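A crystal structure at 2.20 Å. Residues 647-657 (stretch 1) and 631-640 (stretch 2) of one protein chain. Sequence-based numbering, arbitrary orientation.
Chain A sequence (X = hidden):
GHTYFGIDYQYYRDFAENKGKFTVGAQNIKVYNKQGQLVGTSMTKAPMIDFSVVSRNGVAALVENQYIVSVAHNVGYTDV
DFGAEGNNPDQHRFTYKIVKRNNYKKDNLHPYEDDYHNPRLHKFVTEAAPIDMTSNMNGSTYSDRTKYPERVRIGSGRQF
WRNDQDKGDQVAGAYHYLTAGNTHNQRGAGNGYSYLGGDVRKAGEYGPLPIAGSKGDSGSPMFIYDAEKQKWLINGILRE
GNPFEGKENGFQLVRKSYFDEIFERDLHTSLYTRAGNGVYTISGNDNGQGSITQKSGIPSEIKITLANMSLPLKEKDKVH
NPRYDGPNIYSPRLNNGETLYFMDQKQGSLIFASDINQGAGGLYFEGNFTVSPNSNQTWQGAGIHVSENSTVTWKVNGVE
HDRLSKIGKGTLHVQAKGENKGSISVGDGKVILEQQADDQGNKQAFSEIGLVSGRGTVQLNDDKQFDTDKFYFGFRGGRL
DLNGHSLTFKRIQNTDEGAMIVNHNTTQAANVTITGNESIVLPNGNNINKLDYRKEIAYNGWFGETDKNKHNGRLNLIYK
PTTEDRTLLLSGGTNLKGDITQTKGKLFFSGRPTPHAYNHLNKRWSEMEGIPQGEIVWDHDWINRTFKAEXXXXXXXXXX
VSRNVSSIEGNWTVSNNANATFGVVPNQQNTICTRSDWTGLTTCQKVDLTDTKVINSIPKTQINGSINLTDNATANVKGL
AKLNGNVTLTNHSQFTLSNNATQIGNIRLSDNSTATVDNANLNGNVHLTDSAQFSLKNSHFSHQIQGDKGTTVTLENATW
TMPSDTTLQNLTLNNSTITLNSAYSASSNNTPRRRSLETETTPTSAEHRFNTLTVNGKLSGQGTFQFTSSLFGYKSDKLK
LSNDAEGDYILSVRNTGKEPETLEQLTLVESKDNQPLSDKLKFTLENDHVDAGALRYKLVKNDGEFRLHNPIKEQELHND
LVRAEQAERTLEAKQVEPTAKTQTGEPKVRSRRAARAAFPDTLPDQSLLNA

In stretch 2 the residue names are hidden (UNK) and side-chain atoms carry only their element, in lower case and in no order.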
ATOM      1  N   SER A 647      24.784 -11.087   2.525  1.00 18.18           N
ATOM      2  CA  SER A 647      23.719 -10.344   1.875  1.00 21.53           C
ATOM      3  C   SER A 647      24.075 -10.066   0.433  1.00 20.98           C
ATOM      4  O   SER A 647      25.248  -9.900   0.091  1.00 20.68           O
ATOM      5  CB  SER A 647      23.475  -9.017   2.597  1.00 21.44           C
ATOM      6  OG  SER A 647      24.635  -8.205   2.574  1.00 23.38           O
ATOM      7  N   ILE A 648      23.058 -10.033  -0.417  1.00 20.06           N
ATOM      8  CA  ILE A 648      23.233  -9.524  -1.763  1.00 16.65           C
ATOM      9  C   ILE A 648      22.139  -8.503  -2.018  1.00 20.43           C
ATOM     10  O   ILE A 648      20.955  -8.804  -1.872  1.00 18.53           O
ATOM     11  CB  ILE A 648      23.270 -10.657  -2.821  1.00 18.12           C
ATOM     12  CG1 ILE A 648      23.691 -10.102  -4.183  1.00 16.93           C
ATOM     13  CG2 ILE A 648      21.945 -11.428  -2.870  1.00 15.49           C
ATOM     14  CD1 ILE A 648      24.109 -11.172  -5.166  1.00 14.50           C
ATOM     15  N   GLU A 649      22.552  -7.283  -2.360  1.00 17.48           N
ATOM     16  CA  GLU A 649      21.629  -6.167  -2.506  1.00 21.55           C
ATOM     17  C   GLU A 649      21.537  -5.671  -3.948  1.00 22.25           C
ATOM     18  O   GLU A 649      22.554  -5.480  -4.619  1.00 20.15           O
ATOM     19  CB  GLU A 649      22.031  -5.002  -1.590  1.00 21.39           C
ATOM     20  CG  GLU A 649      21.061  -3.831  -1.649  1.00 25.45           C
ATOM     21  CD  GLU A 649      21.511  -2.629  -0.830  1.00 35.06           C
ATOM     22  OE1 GLU A 649      22.245  -2.811   0.164  1.00 35.77           O
ATOM     23  OE2 GLU A 649      21.115  -1.496  -1.179  1.00 40.45           O
ATOM     24  N   GLY A 650      20.309  -5.438  -4.406  1.00 22.86           N
ATOM     25  CA  GLY A 650      20.057  -4.992  -5.764  1.00 20.63           C
ATOM     26  C   GLY A 650      18.853  -5.713  -6.341  1.00 27.06           C
ATOM     27  O   GLY A 650      18.408  -6.718  -5.785  1.00 25.35           O
ATOM     28  N   ASN A 651      18.326  -5.214  -7.458  1.00 22.06           N
ATOM     29  CA  ASN A 651      17.134  -5.806  -8.056  1.00 23.45           C
ATOM     30  C   ASN A 651      17.498  -6.778  -9.165  1.00 24.50           C
ATOM     31  O   ASN A 651      18.441  -6.544  -9.914  1.00 26.57           O
ATOM     32  CB  ASN A 651      16.191  -4.717  -8.575  1.00 27.45           C
ATOM     33  CG  ASN A 651      15.671  -3.817  -7.461  1.00 25.98           C
ATOM     34  OD1 ASN A 651      15.330  -4.281  -6.369  1.00 28.20           O
ATOM     35  ND2 ASN A 651      15.614  -2.522  -7.733  1.00 25.28           N
ATOM     36  N   TRP A 652      16.745  -7.865  -9.264  1.00 23.48           N
ATOM     37  CA  TRP A 652      17.071  -8.941 -10.190  1.00 23.18           C
ATOM     38  C   TRP A 652      16.105  -8.970 -11.359  1.00 23.60           C
ATOM     39  O   TRP A 652      14.897  -8.854 -11.176  1.00 25.84           O
ATOM     40  CB  TRP A 652      17.057 -10.298  -9.465  1.00 25.61           C
ATOM     41  CG  TRP A 652      18.232 -10.492  -8.536  1.00 30.58           C
ATOM     42  CD1 TRP A 652      18.405  -9.931  -7.295  1.00 22.29           C
ATOM     43  CD2 TRP A 652      19.399 -11.290  -8.781  1.00 21.64           C
ATOM     44  NE1 TRP A 652      19.606 -10.331  -6.763  1.00 23.28           N
ATOM     45  CE2 TRP A 652      20.234 -11.166  -7.653  1.00 23.53           C
ATOM     46  CE3 TRP A 652      19.814 -12.099  -9.844  1.00 17.29           C
ATOM     47  CZ2 TRP A 652      21.463 -11.816  -7.561  1.00 20.74           C
ATOM     48  CZ3 TRP A 652      21.037 -12.742  -9.753  1.00 18.51           C
ATOM     49  CH2 TRP A 652      21.847 -12.598  -8.619  1.00 18.14           C
ATOM     50  N   THR A 653      16.651  -9.121 -12.560  1.00 24.10           N
ATOM     51  CA  THR A 653      15.850  -9.393 -13.744  1.00 24.44           C
ATOM     52  C   THR A 653      16.389 -10.620 -14.475  1.00 25.59           C
ATOM     53  O   THR A 653      17.493 -10.600 -15.020  1.00 24.24           O
ATOM     54  CB  THR A 653      15.823  -8.199 -14.710  1.00 22.31           C
ATOM     55  OG1 THR A 653      15.262  -7.063 -14.045  1.00 25.23           O
ATOM     56  CG2 THR A 653      14.975  -8.533 -15.928  1.00 23.51           C
ATOM     57  N   VAL A 654      15.606 -11.689 -14.471  1.00 20.98           N
ATOM     58  CA  VAL A 654      16.001 -12.928 -15.115  1.00 24.46           C
ATOM     59  C   VAL A 654      15.082 -13.153 -16.307  1.00 30.32           C
ATOM     60  O   VAL A 654      13.857 -13.162 -16.161  1.00 30.62           O
ATOM     61  CB  VAL A 654      15.900 -14.105 -14.136  1.00 22.43           C
ATOM     62  CG1 VAL A 654      16.569 -15.341 -14.710  1.00 21.61           C
ATOM     63  CG2 VAL A 654      16.525 -13.726 -12.806  1.00 23.03           C
ATOM     64  N   SER A 655      15.667 -13.322 -17.488  1.00 29.84           N
ATOM     65  CA  SER A 655      14.877 -13.358 -18.708  1.00 27.49           C
ATOM     66  C   SER A 655      15.279 -14.516 -19.615  1.00 29.27           C
ATOM     67  O   SER A 655      16.148 -15.314 -19.266  1.00 28.67           O
ATOM     68  CB  SER A 655      14.984 -12.024 -19.448  1.00 28.13           C
ATOM     69  OG  SER A 655      16.324 -11.740 -19.787  1.00 28.52           O
ATOM     70  N   ASN A 656      14.639 -14.599 -20.779  1.00 33.60           N
ATOM     71  CA  ASN A 656      14.831 -15.718 -21.696  1.00 28.71           C
ATOM     72  C   ASN A 656      14.728 -17.049 -20.961  1.00 27.97           C
ATOM     73  O   ASN A 656      13.775 -17.274 -20.226  1.00 32.23           O
ATOM     74  CB  ASN A 656      16.164 -15.588 -22.424  1.00 24.60           C
ATOM     75  CG  ASN A 656      16.294 -14.269 -23.152  1.00 33.26           C
ATOM     76  OD1 ASN A 656      15.415 -13.890 -23.928  1.00 33.21           O
ATOM     77  ND2 ASN A 656      17.391 -13.556 -22.904  1.00 24.81           N
ATOM     78  N   ASN A 657      15.710 -17.924 -21.160  1.00 30.77           N
ATOM     79  CA  ASN A 657      15.759 -19.203 -20.461  1.00 30.67           C
ATOM     80  C   ASN A 657      16.778 -19.189 -19.332  1.00 31.20           C
ATOM     81  O   ASN A 657      17.325 -20.226 -18.974  1.00 35.81           O
ATOM     82  CB  ASN A 657      16.097 -20.334 -21.430  1.00 37.22           C
ATOM     83  CG  ASN A 657      15.089 -20.462 -22.549  1.00 43.44           C
ATOM     84  OD1 ASN A 657      13.887 -20.574 -22.307  1.00 42.69           O
ATOM     85  ND2 ASN A 657      15.574 -20.443 -23.786  1.00 42.50           N
ATOM     86  N   UNK A 631      21.374  -3.311 -10.497  1.00 20.28           N
ATOM     87  CA  UNK A 631      20.599  -4.404 -11.065  1.00 22.84           C
ATOM     88  C   UNK A 631      21.454  -5.615 -11.379  1.00 22.70           C
ATOM     89  O   UNK A 631      22.617  -5.487 -11.763  1.00 21.35           O
ATOM     90  c   UNK A 631      19.877  -3.971 -12.343  1.00 23.19           C
ATOM     91  c   UNK A 631      18.956  -2.785 -12.128  1.00 29.76           C
ATOM     92  o   UNK A 631      17.757  -2.945 -11.875  1.00 24.28           O
ATOM     93  n   UNK A 631      19.514  -1.584 -12.224  1.00 27.87           N
ATOM     94  N   UNK A 632      20.863  -6.791 -11.211  1.00 18.60           N
ATOM     95  CA  UNK A 632      21.428  -8.019 -11.733  1.00 21.40           C
ATOM     96  C   UNK A 632      20.565  -8.440 -12.914  1.00 24.31           C
ATOM     97  O   UNK A 632      19.421  -8.852 -12.747  1.00 26.15           O
ATOM     98  c   UNK A 632      21.428  -8.171  -8.351  1.00 18.92           C
ATOM     99  c   UNK A 632      23.430  -8.020  -7.049  1.00 19.65           C
ATOM    100  c   UNK A 632      23.498  -8.943  -9.262  1.00 19.34           C
ATOM    101  c   UNK A 632      24.147  -8.586  -8.098  1.00 23.26           C
ATOM    102  c   UNK A 632      22.066  -7.814  -7.181  1.00 21.53           C
ATOM    103  c   UNK A 632      21.430  -9.120 -10.672  1.00 20.60           C
ATOM    104  c   UNK A 632      22.134  -8.736  -9.403  1.00 21.38           C
ATOM    105  N   UNK A 633      21.111  -8.318 -14.114  1.00 21.89           N
ATOM    106  CA  UNK A 633      20.384  -8.720 -15.300  1.00 24.24           C
ATOM    107  C   UNK A 633      20.940 -10.043 -15.781  1.00 21.64           C
ATOM    108  O   UNK A 633      21.979 -10.093 -16.438  1.00 24.70           O
ATOM    109  c   UNK A 633      20.457  -6.244 -15.836  1.00 27.72           C
ATOM    110  c   UNK A 633      20.234  -5.194 -16.905  1.00 45.26           C
ATOM    111  c   UNK A 633      20.509  -7.653 -16.388  1.00 25.30           C
ATOM    112  n   UNK A 633      20.354  -3.924 -16.520  1.00 36.69           N
ATOM    113  o   UNK A 633      19.950  -5.515 -18.063  1.00 50.42           O
ATOM    114  N   UNK A 634      20.255 -11.121 -15.435  1.00 20.85           N
ATOM    115  CA  UNK A 634      20.657 -12.439 -15.882  1.00 24.36           C
ATOM    116  C   UNK A 634      19.876 -12.720 -17.156  1.00 25.77           C
ATOM    117  O   UNK A 634      18.751 -13.208 -17.104  1.00 26.73           O
ATOM    118  c   UNK A 634      20.365 -13.502 -14.802  1.00 22.22           C
ATOM    119  c   UNK A 634      22.190 -12.431 -13.343  1.00 20.69           C
ATOM    120  c   UNK A 634      21.071 -14.814 -15.111  1.00 19.14           C
ATOM    121  c   UNK A 634      20.767 -12.976 -13.420  1.00 21.75           C
ATOM    122  N   UNK A 635      20.470 -12.368 -18.293  1.00 24.22           N
ATOM    123  CA  UNK A 635      19.813 -12.474 -19.594  1.00 25.07           C
ATOM    124  C   UNK A 635      19.962 -13.864 -20.197  1.00 26.73           C
ATOM    125  O   UNK A 635      19.382 -14.167 -21.239  1.00 30.89           O
ATOM    126  c   UNK A 635      20.390 -11.446 -20.568  1.00 26.74           C
ATOM    127  c   UNK A 635      20.772  -9.062 -21.196  1.00 34.56           C
ATOM    128  c   UNK A 635      20.562  -7.604 -20.824  1.00 38.17           C
ATOM    129  c   UNK A 635      20.249  -9.999 -20.121  1.00 28.16           C
ATOM    130  n   UNK A 635      21.128  -6.709 -21.872  1.00 39.89           N
ATOM    131  N   UNK A 636      20.754 -14.706 -19.549  1.00 25.17           N
ATOM    132  CA  UNK A 636      20.977 -16.050 -20.042  1.00 23.57           C
ATOM    133  C   UNK A 636      21.945 -16.756 -19.131  1.00 25.44           C
ATOM    134  O   UNK A 636      22.647 -16.110 -18.356  1.00 29.10           O
ATOM    135  N   UNK A 637      21.982 -18.080 -19.214  1.00 24.65           N
ATOM    136  CA  UNK A 637      22.816 -18.870 -18.334  1.00 25.82           C
ATOM    137  C   UNK A 637      22.240 -19.028 -16.935  1.00 29.14           C
ATOM    138  O   UNK A 637      21.023 -19.035 -16.735  1.00 28.03           O
ATOM    139  N   UNK A 638      23.129 -19.148 -15.957  1.00 22.28           N
ATOM    140  CA  UNK A 638      22.725 -19.444 -14.600  1.00 23.63           C
ATOM    141  C   UNK A 638      23.544 -18.658 -13.570  1.00 25.69           C
ATOM    142  O   UNK A 638      24.778 -18.718 -13.568  1.00 25.13           O
ATOM    143  o   UNK A 638      22.054 -21.351 -13.272  1.00 37.55           O
ATOM    144  c   UNK A 638      22.876 -20.941 -14.354  1.00 28.77           C
ATOM    145  N   UNK A 639      22.842 -17.923 -12.707  1.00 22.17           N
ATOM    146  CA  UNK A 639      23.447 -17.185 -11.592  1.00 22.00           C
ATOM    147  C   UNK A 639      23.155 -17.881 -10.262  1.00 21.35           C
ATOM    148  O   UNK A 639      22.005 -18.185  -9.958  1.00 24.27           O
ATOM    149  c   UNK A 639      22.929 -15.742 -11.557  1.00 14.30           C
ATOM    150  N   UNK A 640      24.189 -18.123  -9.462  1.00 21.06           N
ATOM    151  CA  UNK A 640      24.007 -18.837  -8.201  1.00 19.84           C
ATOM    152  C   UNK A 640      24.604 -18.060  -7.040  1.00 21.34           C
ATOM    153  O   UNK A 640      25.771 -17.667  -7.085  1.00 22.78           O
ATOM    154  c   UNK A 640      24.422 -20.979  -6.932  1.00 21.30           C
ATOM    155  c   UNK A 640      24.133 -21.037  -9.426  1.00 17.67           C
ATOM    156  c   UNK A 640      24.659 -20.233  -8.247  1.00 21.21           C
TER
HETATM  157  O   HOH W   1      16.916  -5.615 -12.248  1.00 30.60           O

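Position 631 has four side-chain atoms: two carbons, the second carrying one oxygen and one nitrogen. The first carbon lies beside N651 O, and water 1 links the oxygen to T653. That is a short carboxamide, asparagine. N631 pairs with N651 in a parallel bridge. The water oxygen donates to N631 OD1 (2.8 Å) and lies 2.8 Å from T653 OG1.

Position 632 has one carbon leading into a ring of six carbons. The ring lies over one face of the W652 ring, and its far end reaches I648. An all-carbon ring with no hydroxyl is phenylalanine. F632 and the six-membered ring of W652 form an offset stack, with centroids 4.2 Å apart and planes at 17°. F632 CZ is 3.6 Å from I648 CG1, and E649 O sits at the ring edge, 3.5 Å from F632 CE2. G650 CA is 3.7 Å from F632 CE2; a CB there would clash with this ring.

Position 633 has three carbons, the third carrying one oxygen and one nitrogen. The first carbon lies near T653. One carbon longer than N631, it is glutamine. Q633 pairs with T653, and Q633 CA makes a CA-H...O contact of 3.5 Å to T653 O.

Position 634 has four carbons, forked at the first, with one arm two carbons long. They pack against the W652 ring edge and V654. This is isoleucine. I634 CG1 is 3.7 Å from W652 CZ3, and I634 CB is 4.2 Å from V654 CG1.

Position 635 has four carbons in a row ending in nitrogen. Its CA-to-CB bond points away overall, though its CB is 4.2 Å from S655 OG. This is lysine. The backbone K635 O accepts a hydrogen bond from N656 ND2 at 2.7 Å.

Positions 636 and 637 have no side-chain atoms. Both are glycine. G637 has a positive phi, which favours glycine.

Position 638 has one carbon then one oxygen: serine. S638 points away from stretch 1.

Position 639 has a single carbon, near the plane of the W652 ring: alanine. A639 CB is 4.0 Å from W652 CZ3.

Position 640 has three carbons, one carrying the other two: valine. V640 points away.

The contact is a parallel strand pairing. F632 N donates to N651 O (2.8 Å), T653 N to F632 O (2.8 Å), I634 N to T653 O (2.8 Å) and S655 N to I634 O (3.1 Å). F632 and I634 thus use both their N and O toward stretch 1. Side chains alternate: F632, I634, W652 and V654 share a buried apolar face, while N631, Q633, N651 and T653 share the polar one.

Stretch 2 (631-640) NFQIKGGSAV
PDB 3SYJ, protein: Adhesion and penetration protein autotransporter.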